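Local coordinates for protein 6-pyruvoyl tetrahydrobiopterin synthase (Plasmodium vivax, PDB 3LX3) that belongs to the 6-pyruvoyl tetrahydropterin synthase family of zinc-containing pterin enzymes and forms an assembly of six chains, at residues Q19-V25 / L56-I62; E102-F107 / S118-C124. All coordinates share one frame; numbering follows the deposited sequence. Where two conformers were deposited one is given.

Contact 1 of 2, residues Q19-V25 / L56-I62; sequences QIAELLV and LRLRGNI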
ATOM      1  N   GLN A  19      -9.427 -29.562   9.349  1.00 38.78           N
ATOM      2  CA  GLN A  19      -9.513 -28.422   8.458  0.60 34.22           C
ATOM      3  C   GLN A  19      -8.134 -27.744   8.367  1.00 32.23           C
ATOM      4  O   GLN A  19      -7.594 -27.305   9.384  1.00 29.50           O
ATOM      5  CB  GLN A  19     -10.559 -27.441   8.986  0.60 37.41           C
ATOM      6  CG  GLN A  19     -11.989 -28.015   9.037  0.60 42.90           C
ATOM      7  CD  GLN A  19     -12.698 -28.034   7.684  0.60 46.32           C
ATOM      8  OE1 GLN A  19     -12.200 -27.506   6.691  0.60 43.82           O
ATOM      9  NE2 GLN A  19     -13.874 -28.654   7.648  0.60 49.48           N
ATOM     10  N   ILE A  20      -7.584 -27.684   7.149  1.00 27.94           N
ATOM     11  CA  ILE A  20      -6.304 -27.036   6.881  1.00 28.01           C
ATOM     12  C   ILE A  20      -6.500 -25.538   6.798  1.00 27.18           C
ATOM     13  O   ILE A  20      -7.485 -25.039   6.210  1.00 28.94           O
ATOM     14  CB  ILE A  20      -5.660 -27.530   5.554  1.00 30.87           C
ATOM     15  CG1 ILE A  20      -5.333 -29.020   5.628  1.00 36.65           C
ATOM     16  CG2 ILE A  20      -4.373 -26.713   5.217  1.00 32.01           C
ATOM     17  CD1 ILE A  20      -5.179 -29.700   4.268  1.00 39.36           C
ATOM     18  N   ALA A  21      -5.569 -24.783   7.375  1.00 23.52           N
ATOM     19  CA  ALA A  21      -5.508 -23.357   7.126  1.00 20.59           C
ATOM     20  C   ALA A  21      -4.067 -22.969   6.864  1.00 22.65           C
ATOM     21  O   ALA A  21      -3.148 -23.602   7.385  1.00 23.16           O
ATOM     22  CB  ALA A  21      -6.102 -22.486   8.290  1.00 21.94           C
ATOM     23  N   GLU A  22      -3.903 -21.918   6.075  1.00 19.74           N
ATOM     24  CA  GLU A  22      -2.596 -21.309   5.789  1.00 19.25           C
ATOM     25  C   GLU A  22      -2.536 -19.968   6.472  1.00 22.07           C
ATOM     26  O   GLU A  22      -3.383 -19.134   6.246  1.00 22.97           O
ATOM     27  CB  GLU A  22      -2.414 -21.152   4.302  1.00 21.02           C
ATOM     28  CG  GLU A  22      -1.165 -20.514   3.843  1.00 23.96           C
ATOM     29  CD  GLU A  22      -1.151 -20.443   2.330  1.00 30.28           C
ATOM     30  OE1 GLU A  22      -1.414 -19.355   1.763  1.00 36.14           O
ATOM     31  OE2 GLU A  22      -0.926 -21.478   1.698  1.00 29.59           O
ATOM     32  N   LEU A  23      -1.515 -19.756   7.298  1.00 18.13           N
ATOM     33  CA  LEU A  23      -1.340 -18.498   7.990  1.00 17.11           C
ATOM     34  C   LEU A  23      -0.224 -17.696   7.310  1.00 19.35           C
ATOM     35  O   LEU A  23       0.793 -18.279   6.867  1.00 20.11           O
ATOM     36  CB  LEU A  23      -0.964 -18.720   9.436  1.00 17.63           C
ATOM     37  CG  LEU A  23      -1.972 -19.472  10.271  1.00 18.36           C
ATOM     38  CD1 LEU A  23      -1.531 -19.478  11.727  1.00 19.80           C
ATOM     39  CD2 LEU A  23      -3.410 -18.992  10.125  1.00 22.59           C
ATOM     40  N   LEU A  24      -0.405 -16.385   7.258  1.00 18.30           N
ATOM     41  CA  LEU A  24       0.579 -15.451   6.721  1.00 17.70           C
ATOM     42  C   LEU A  24       0.801 -14.351   7.717  1.00 20.16           C
ATOM     43  O   LEU A  24      -0.172 -13.701   8.152  1.00 22.06           O
ATOM     44  CB  LEU A  24       0.091 -14.823   5.416  1.00 21.57           C
ATOM     45  CG  LEU A  24       0.962 -13.692   4.829  1.00 24.92           C
ATOM     46  CD1 LEU A  24       2.316 -14.217   4.385  1.00 25.96           C
ATOM     47  CD2 LEU A  24       0.191 -13.085   3.648  1.00 31.49           C
ATOM     48  N   VAL A  25       2.058 -14.119   8.060  1.00 17.88           N
ATOM     49  CA  VAL A  25       2.389 -12.944   8.826  1.00 20.09           C
ATOM     50  C   VAL A  25       3.398 -12.093   8.012  1.00 20.78           C
ATOM     51  O   VAL A  25       4.395 -12.582   7.505  1.00 21.08           O
ATOM     52  CB  VAL A  25       2.944 -13.242  10.260  1.00 23.17           C
ATOM     53  CG1 VAL A  25       1.858 -13.873  11.110  1.00 25.09           C
ATOM     54  CG2 VAL A  25       4.215 -14.080  10.229  1.00 23.55           C
ATOM     55  N   LEU A  56       6.335 -14.691   6.500  1.00 18.88           N
ATOM     56  CA  LEU A  56       6.278 -16.128   6.778  1.00 17.45           C
ATOM     57  C   LEU A  56       4.873 -16.638   6.519  1.00 18.06           C
ATOM     58  O   LEU A  56       3.899 -16.042   6.988  1.00 20.62           O
ATOM     59  CB  LEU A  56       6.656 -16.402   8.243  1.00 19.82           C
ATOM     60  CG  LEU A  56       6.421 -17.804   8.791  1.00 21.14           C
ATOM     61  CD1 LEU A  56       7.371 -18.808   8.141  1.00 22.52           C
ATOM     62  CD2 LEU A  56       6.606 -17.780  10.321  1.00 25.46           C
ATOM     63  N   ARG A  57       4.816 -17.744   5.769  1.00 18.54           N
ATOM     64  CA  ARG A  57       3.585 -18.472   5.501  1.00 18.55           C
ATOM     65  C   ARG A  57       3.770 -19.901   5.988  1.00 20.82           C
ATOM     66  O   ARG A  57       4.848 -20.492   5.838  1.00 21.38           O
ATOM     67  CB  ARG A  57       3.303 -18.447   4.011  1.00 21.85           C
ATOM     68  CG  ARG A  57       2.065 -19.167   3.502  1.00 28.58           C
ATOM     69  CD  ARG A  57       1.882 -18.818   1.994  1.00 35.36           C
ATOM     70  NE  ARG A  57       2.306 -17.435   1.677  1.00 44.02           N
ATOM     71  CZ  ARG A  57       1.574 -16.480   1.093  1.00 51.11           C
ATOM     72  NH1 ARG A  57       0.333 -16.690   0.687  1.00 59.84           N
ATOM     73  NH2 ARG A  57       2.116 -15.287   0.886  1.00 54.57           N
ATOM     74  N   LEU A  58       2.709 -20.462   6.535  1.00 19.38           N
ATOM     75  CA  LEU A  58       2.762 -21.860   6.953  1.00 19.59           C
ATOM     76  C   LEU A  58       1.399 -22.494   6.797  1.00 21.34           C
ATOM     77  O   LEU A  58       0.396 -21.788   6.631  1.00 20.49           O
ATOM     78  CB  LEU A  58       3.284 -21.996   8.378  1.00 19.45           C
ATOM     79  CG  LEU A  58       2.570 -21.292   9.554  1.00 19.72           C
ATOM     80  CD1 LEU A  58       1.279 -22.004   9.939  1.00 21.55           C
ATOM     81  CD2 LEU A  58       3.505 -21.245  10.758  1.00 21.84           C
ATOM     82  N   ARG A  59       1.345 -23.828   6.827  1.00 19.22           N
ATOM     83  CA  ARG A  59       0.100 -24.592   6.720  1.00 18.79           C
ATOM     84  C   ARG A  59       0.045 -25.646   7.813  1.00 19.09           C
ATOM     85  O   ARG A  59       1.081 -26.288   8.142  1.00 20.76           O
ATOM     86  CB  ARG A  59      -0.012 -25.291   5.365  1.00 20.64           C
ATOM     87  CG  ARG A  59      -0.019 -24.331   4.186  1.00 21.65           C
ATOM     88  CD  ARG A  59       0.145 -25.017   2.886  1.00 27.37           C
ATOM     89  NE  ARG A  59       0.303 -24.052   1.805  1.00 30.20           N
ATOM     90  CZ  ARG A  59       0.954 -24.297   0.677  1.00 31.25           C
ATOM     91  NH1 ARG A  59       1.512 -25.483   0.474  1.00 33.57           N
ATOM     92  NH2 ARG A  59       1.036 -23.356  -0.244  1.00 39.67           N
ATOM     93  N   GLY A  60      -1.147 -25.858   8.354  1.00 20.15           N
ATOM     94  CA  GLY A  60      -1.383 -26.959   9.300  1.00 20.13           C
ATOM     95  C   GLY A  60      -2.871 -27.098   9.474  1.00 23.10           C
ATOM     96  O   GLY A  60      -3.652 -26.409   8.812  1.00 23.92           O
ATOM     97  N   ASN A  61      -3.288 -27.984  10.358  1.00 23.74           N
ATOM     98  CA  ASN A  61      -4.695 -28.110  10.709  1.00 23.69           C
ATOM     99  C   ASN A  61      -5.048 -27.133  11.825  1.00 23.17           C
ATOM    100  O   ASN A  61      -4.223 -26.877  12.719  1.00 22.24           O
ATOM    101  CB  ASN A  61      -5.004 -29.535  11.180  1.00 26.41           C
ATOM    102  CG  ASN A  61      -4.737 -30.573  10.126  1.00 28.77           C
ATOM    103  OD1 ASN A  61      -4.947 -30.346   8.950  1.00 30.19           O
ATOM    104  ND2 ASN A  61      -4.288 -31.743  10.559  1.00 35.84           N
ATOM    105  N   ILE A  62      -6.272 -26.625  11.796  1.00 22.23           N
ATOM    106  CA  ILE A  62      -6.779 -25.791  12.902  1.00 23.51           C
ATOM    107  C   ILE A  62      -6.907 -26.706  14.119  1.00 21.18           C
ATOM    108  O   ILE A  62      -7.530 -27.807  14.026  1.00 24.63           O
ATOM    109  CB  ILE A  62      -8.141 -25.158  12.567  1.00 23.97           C
ATOM    110  CG1 ILE A  62      -8.040 -24.331  11.294  1.00 23.09           C
ATOM    111  CG2 ILE A  62      -8.653 -24.285  13.716  1.00 23.40           C
ATOM    112  CD1 ILE A  62      -9.384 -23.935  10.704  1.00 27.83           C
TER
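Glu22 leaves its strand with CG trans to N (chi1 178°) and its chain extended beyond CG, carrying the carboxylate between Arg57 and Arg59 on the neighbouring strand of the antiparallel sheet which, backed by helices, forms the family's tunnelling fold (T-fold). The three form a salt-bridge network. Arg59 lies alongside Glu22, pointing the same way, and its NE makes a 2.9 Å salt bridge to Glu22 OE2 on the anti lone pair, nearly within the guanidinium plane; the two flat groups are only 25° from coplanar. Arg57 crosses instead, its chain bent at chi3; the planes stand 75° apart, and NH1 makes a weak 3.4 Å salt bridge to Glu22 OE1. The stronger salt bridge of Arg57 is to Glu163 on the next strand. Leu24 CD1 sits over one face of the Arg57 guanidinium. The other face of the sheet is greasy: Leu23 beside Leu58 and Val25 beside Leu56 pack toward helix 71-85, and Leu23 also touches bound 2-amino-1,5-dihydropteridine-4,6-dione. Along 22-25 a strand of the second subunit continues the sheet across the interface. Backbone bonds continue as far as Ile62 N, which donates to Gln19 O at 2.8 Å, and Ile62 CG1 lies 4.0 Å from Ala21 CB.

Contact 2 of 2, residues E102-F107 / S118-C124; sequences EVNDNF and SFPKRDC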
ATOM      1  N   GLU A 102      40.770 -11.309   8.417  1.00 19.30           N
ATOM      2  CA  GLU A 102      40.638 -10.660   9.712  0.50 19.64           C
ATOM      3  C   GLU A 102      41.846  -9.789   9.947  1.00 18.69           C
ATOM      4  O   GLU A 102      42.964 -10.291   9.972  1.00 22.18           O
ATOM      5  CB  GLU A 102      40.637 -11.685  10.807  0.50 23.44           C
ATOM      6  CG  GLU A 102      39.501 -12.611  10.788  0.50 26.18           C
ATOM      7  CD  GLU A 102      39.612 -13.514  11.974  0.50 30.05           C
ATOM      8  OE1 GLU A 102      40.563 -14.301  11.987  0.50 27.27           O
ATOM      9  OE2 GLU A 102      38.806 -13.373  12.910  0.50 33.84           O
ATOM     10  N   VAL A 103      41.658  -8.499  10.103  1.00 17.65           N
ATOM     11  CA  VAL A 103      42.719  -7.535  10.304  1.00 19.80           C
ATOM     12  C   VAL A 103      42.357  -6.744  11.553  1.00 18.37           C
ATOM     13  O   VAL A 103      41.401  -5.970  11.541  1.00 18.20           O
ATOM     14  CB  VAL A 103      42.872  -6.575   9.106  1.00 21.26           C
ATOM     15  CG1 VAL A 103      43.967  -5.539   9.369  1.00 26.13           C
ATOM     16  CG2 VAL A 103      43.160  -7.407   7.831  1.00 24.46           C
ATOM     17  N   ASN A 104      43.104  -6.939  12.635  1.00 21.21           N
ATOM     18  CA  ASN A 104      42.795  -6.326  13.895  1.00 19.34           C
ATOM     19  C   ASN A 104      41.322  -6.632  14.252  1.00 15.78           C
ATOM     20  O   ASN A 104      40.943  -7.784  14.334  1.00 19.75           O
ATOM     21  CB  ASN A 104      43.161  -4.843  13.888  1.00 23.07           C
ATOM     22  CG  ASN A 104      44.675  -4.633  13.709  1.00 28.76           C
ATOM     23  OD1 ASN A 104      45.482  -5.415  14.234  1.00 32.41           O
ATOM     24  ND2 ASN A 104      45.056  -3.645  12.897  1.00 31.04           N
ATOM     25  N   ASP A 105      40.494  -5.609  14.469  1.00 18.28           N
ATOM     26  CA  ASP A 105      39.066  -5.842  14.783  1.00 16.52           C
ATOM     27  C   ASP A 105      38.155  -5.583  13.586  1.00 16.67           C
ATOM     28  O   ASP A 105      36.974  -5.310  13.746  1.00 17.08           O
ATOM     29  CB  ASP A 105      38.658  -4.990  15.980  1.00 19.62           C
ATOM     30  CG  ASP A 105      39.489  -5.293  17.190  1.00 23.32           C
ATOM     31  OD1 ASP A 105      39.734  -6.465  17.454  1.00 21.73           O
ATOM     32  OD2 ASP A 105      39.889  -4.315  17.859  1.00 28.73           O
ATOM     33  N   ASN A 106      38.728  -5.714  12.401  1.00 16.59           N
ATOM     34  CA  ASN A 106      38.003  -5.537  11.133  1.00 15.84           C
ATOM     35  C   ASN A 106      38.013  -6.783  10.275  1.00 16.08           C
ATOM     36  O   ASN A 106      38.854  -7.663  10.432  1.00 16.44           O
ATOM     37  CB  ASN A 106      38.647  -4.424  10.304  1.00 15.26           C
ATOM     38  CG  ASN A 106      38.204  -3.045  10.711  1.00 15.87           C
ATOM     39  OD1 ASN A 106      38.047  -2.772  11.914  1.00 17.97           O
ATOM     40  ND2 ASN A 106      37.971  -2.158   9.708  1.00 16.53           N
ATOM     41  N   PHE A 107      37.041  -6.826   9.359  1.00 15.99           N
ATOM     42  CA  PHE A 107      37.090  -7.738   8.209  1.00 16.06           C
ATOM     43  C   PHE A 107      37.506  -6.925   7.008  1.00 16.99           C
ATOM     44  O   PHE A 107      36.907  -5.860   6.718  1.00 17.23           O
ATOM     45  CB  PHE A 107      35.735  -8.376   7.920  1.00 16.60           C
ATOM     46  CG  PHE A 107      35.278  -9.405   8.940  1.00 16.36           C
ATOM     47  CD1 PHE A 107      36.012 -10.564   9.179  1.00 20.35           C
ATOM     48  CD2 PHE A 107      34.102  -9.212   9.649  1.00 19.23           C
ATOM     49  CE1 PHE A 107      35.575 -11.500  10.096  1.00 21.85           C
ATOM     50  CE2 PHE A 107      33.676 -10.136  10.573  1.00 17.89           C
ATOM     51  CZ  PHE A 107      34.430 -11.268  10.804  1.00 20.63           C
ATOM     52  N   SER A 118      37.019  -2.566   3.981  1.00 14.65           N
ATOM     53  CA  SER A 118      37.307  -2.944   5.357  1.00 15.72           C
ATOM     54  C   SER A 118      36.226  -2.381   6.268  1.00 15.50           C
ATOM     55  O   SER A 118      35.847  -1.222   6.144  1.00 15.60           O
ATOM     56  CB  SER A 118      38.654  -2.397   5.775  1.00 19.04           C
ATOM     57  OG  SER A 118      38.955  -2.846   7.100  1.00 20.75           O
ATOM     58  N   PHE A 119      35.700  -3.246   7.138  1.00 15.68           N
ATOM     59  CA  PHE A 119      34.651  -2.853   8.062  1.00 15.46           C
ATOM     60  C   PHE A 119      34.947  -3.410   9.442  1.00 15.12           C
ATOM     61  O   PHE A 119      35.477  -4.492   9.553  1.00 14.86           O
ATOM     62  CB  PHE A 119      33.290  -3.499   7.668  1.00 17.53           C
ATOM     63  CG  PHE A 119      32.886  -3.403   6.207  1.00 18.96           C
ATOM     64  CD1 PHE A 119      32.883  -2.203   5.557  1.00 24.47           C
ATOM     65  CD2 PHE A 119      32.522  -4.507   5.487  1.00 28.25           C
ATOM     66  CE1 PHE A 119      32.484  -2.125   4.202  1.00 26.88           C
ATOM     67  CE2 PHE A 119      32.135  -4.361   4.118  1.00 23.22           C
ATOM     68  CZ  PHE A 119      32.069  -3.188   3.570  1.00 20.75           C
ATOM     69  N   PRO A 120      34.581  -2.675  10.520  1.00 15.81           N
ATOM     70  CA  PRO A 120      34.673  -3.304  11.803  1.00 15.04           C
ATOM     71  C   PRO A 120      33.902  -4.631  11.837  1.00 14.16           C
ATOM     72  O   PRO A 120      32.819  -4.719  11.272  1.00 15.68           O
ATOM     73  CB  PRO A 120      33.997  -2.311  12.733  1.00 17.09           C
ATOM     74  CG  PRO A 120      34.098  -0.973  12.010  1.00 17.38           C
ATOM     75  CD  PRO A 120      33.951  -1.360  10.586  1.00 16.48           C
ATOM     76  N   LYS A 121      34.454  -5.644  12.480  1.00 14.94           N
ATOM     77  CA  LYS A 121      33.791  -6.957  12.571  1.00 14.70           C
ATOM     78  C   LYS A 121      32.401  -6.831  13.152  1.00 16.47           C
ATOM     79  O   LYS A 121      31.481  -7.496  12.701  1.00 18.36           O
ATOM     80  CB  LYS A 121      34.618  -7.931  13.419  1.00 16.91           C
ATOM     81  CG  LYS A 121      35.929  -8.375  12.814  1.00 17.96           C
ATOM     82  CD  LYS A 121      36.723  -9.227  13.809  1.00 19.94           C
ATOM     83  CE  LYS A 121      38.082  -9.608  13.316  1.00 20.19           C
ATOM     84  NZ  LYS A 121      38.774 -10.429  14.437  1.00 20.86           N
ATOM     85  N   ARG A 122      32.249  -5.949  14.147  1.00 17.74           N
ATOM     86  CA  ARG A 122      30.960  -5.777  14.837  0.60 18.15           C
ATOM     87  C   ARG A 122      29.894  -5.141  13.952  1.00 17.60           C
ATOM     88  O   ARG A 122      28.702  -5.239  14.265  1.00 19.16           O
ATOM     89  CB  ARG A 122      31.126  -4.963  16.112  0.60 22.48           C
ATOM     90  CG  ARG A 122      31.563  -3.540  15.950  0.60 25.13           C
ATOM     91  CD  ARG A 122      31.585  -2.811  17.309  0.60 35.34           C
ATOM     92  NE  ARG A 122      30.248  -2.859  17.904  0.60 38.05           N
ATOM     93  CZ  ARG A 122      29.284  -1.954  17.729  0.60 40.79           C
ATOM     94  NH1 ARG A 122      28.104  -2.137  18.306  0.60 46.36           N
ATOM     95  NH2 ARG A 122      29.490  -0.857  17.016  0.60 39.93           N
ATOM     96  N   ASP A 123      30.303  -4.526  12.841  1.00 17.07           N
ATOM     97  CA  ASP A 123      29.345  -3.945  11.890  1.00 16.46           C
ATOM     98  C   ASP A 123      28.839  -5.006  10.922  1.00 16.70           C
ATOM     99  O   ASP A 123      27.955  -4.733  10.116  1.00 16.97           O
ATOM    100  CB  ASP A 123      29.988  -2.827  11.053  1.00 15.86           C
ATOM    101  CG  ASP A 123      30.149  -1.538  11.800  1.00 16.99           C
ATOM    102  OD1 ASP A 123      30.598  -1.522  12.993  1.00 19.39           O
ATOM    103  OD2 ASP A 123      29.893  -0.451  11.195  1.00 18.24           O
ATOM    104  N   CYS A 124      29.410  -6.200  10.957  1.00 16.30           N
ATOM    105  CA  CYS A 124      29.090  -7.249  10.008  1.00 16.64           C
ATOM    106  C   CYS A 124      28.352  -8.405  10.689  1.00 16.54           C
ATOM    107  O   CYS A 124      28.609  -8.694  11.883  1.00 18.30           O
ATOM    108  CB  CYS A 124      30.352  -7.825   9.389  1.00 16.72           C
ATOM    109  SG  CYS A 124      31.395  -6.619   8.518  1.00 17.06           S
TER
HETATM  110  O   HOH W   1      41.543 -10.361  13.979  1.00 24.47           O
HETATM  111  O   HOH W   2      34.734  -4.863  15.572  1.00 22.02           O
HETATM  112  O   HOH W   3      38.523  -8.781  16.796  1.00 23.81           O
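Ser118 lies on strand 116-120, which pairs with 106-111 in an antiparallel hairpin, and its OG meets the amide of Asn106: ND2 donates over 2.9 Å to Ser118 OG, which lies near the amide plane. The same ND2 also donates to the backbone O of Glu116 of the third subunit, tying the hairpin to a subunit interface. Phe119 follows with the backbone pair to Phe107: Phe107 N to Phe119 O is 2.8 Å and Phe119 N to Phe107 O is 2.9 Å. At Pro120 the strand gives out, its CA lying 3.4 Å from Asn106 OD1.

Lys121 then starts a 3-10 turn, its N making a practically straight 2.8 Å bond to Asp105 O, the carbonyl in the type II' turn Val103 to Asn106. With CG anti to the carbonyl carbon (chi1 -69°) and every later torsion extended, the side chain crosses the Phe107 ring at about a right angle. CG stands over the ring centre, 3.7 Å from the centroid, as a CH-pi contact. NZ makes a weak salt bridge to Glu102 OE2, just before the turn, and a weak hydrogen bond to Asn104 O in it, while one water links it to Asn104 O and another to Asp105 OD1. Arg122 N shares a water with Asp105 O, and Asp123 pairs with Arg44 of the third subunit. Cys124 closes the segment with a sulfur-aromatic contact, SG at the edge of the Phe107 ring, 3.9 Å from Phe107 CD2.

The chemistry implies a division of labour along one lysine: its methylenes lie on an aromatic face while its ammonium, held by two weak direct bonds and two waters, probably softens the negative charge of Glu102 and Asp105 around the turn.

Contact 1 and contact 2 lie on opposite sides of the chain's centre, their own centres 41 Å apart and their nearest atoms about 23 Å apart, so neither touches the other. Each leads to a different neighbour: 19-25 joins the large sheet to the second subunit, whereas 118-124 meets the third. The Leu23 side chain comes within about 4 Å of a bound 2-amino-1,5-dihydropteridine-4,6-dione, probably held mainly by the second subunit, whose Glu135, a pocket residue, packs on Leu23. In contact 2 the Phe119 side chain stays about 13 Å from a zinc ion. The zinc site comprises His36, His48, His50 and Glu168, the last being a pocket residue as well.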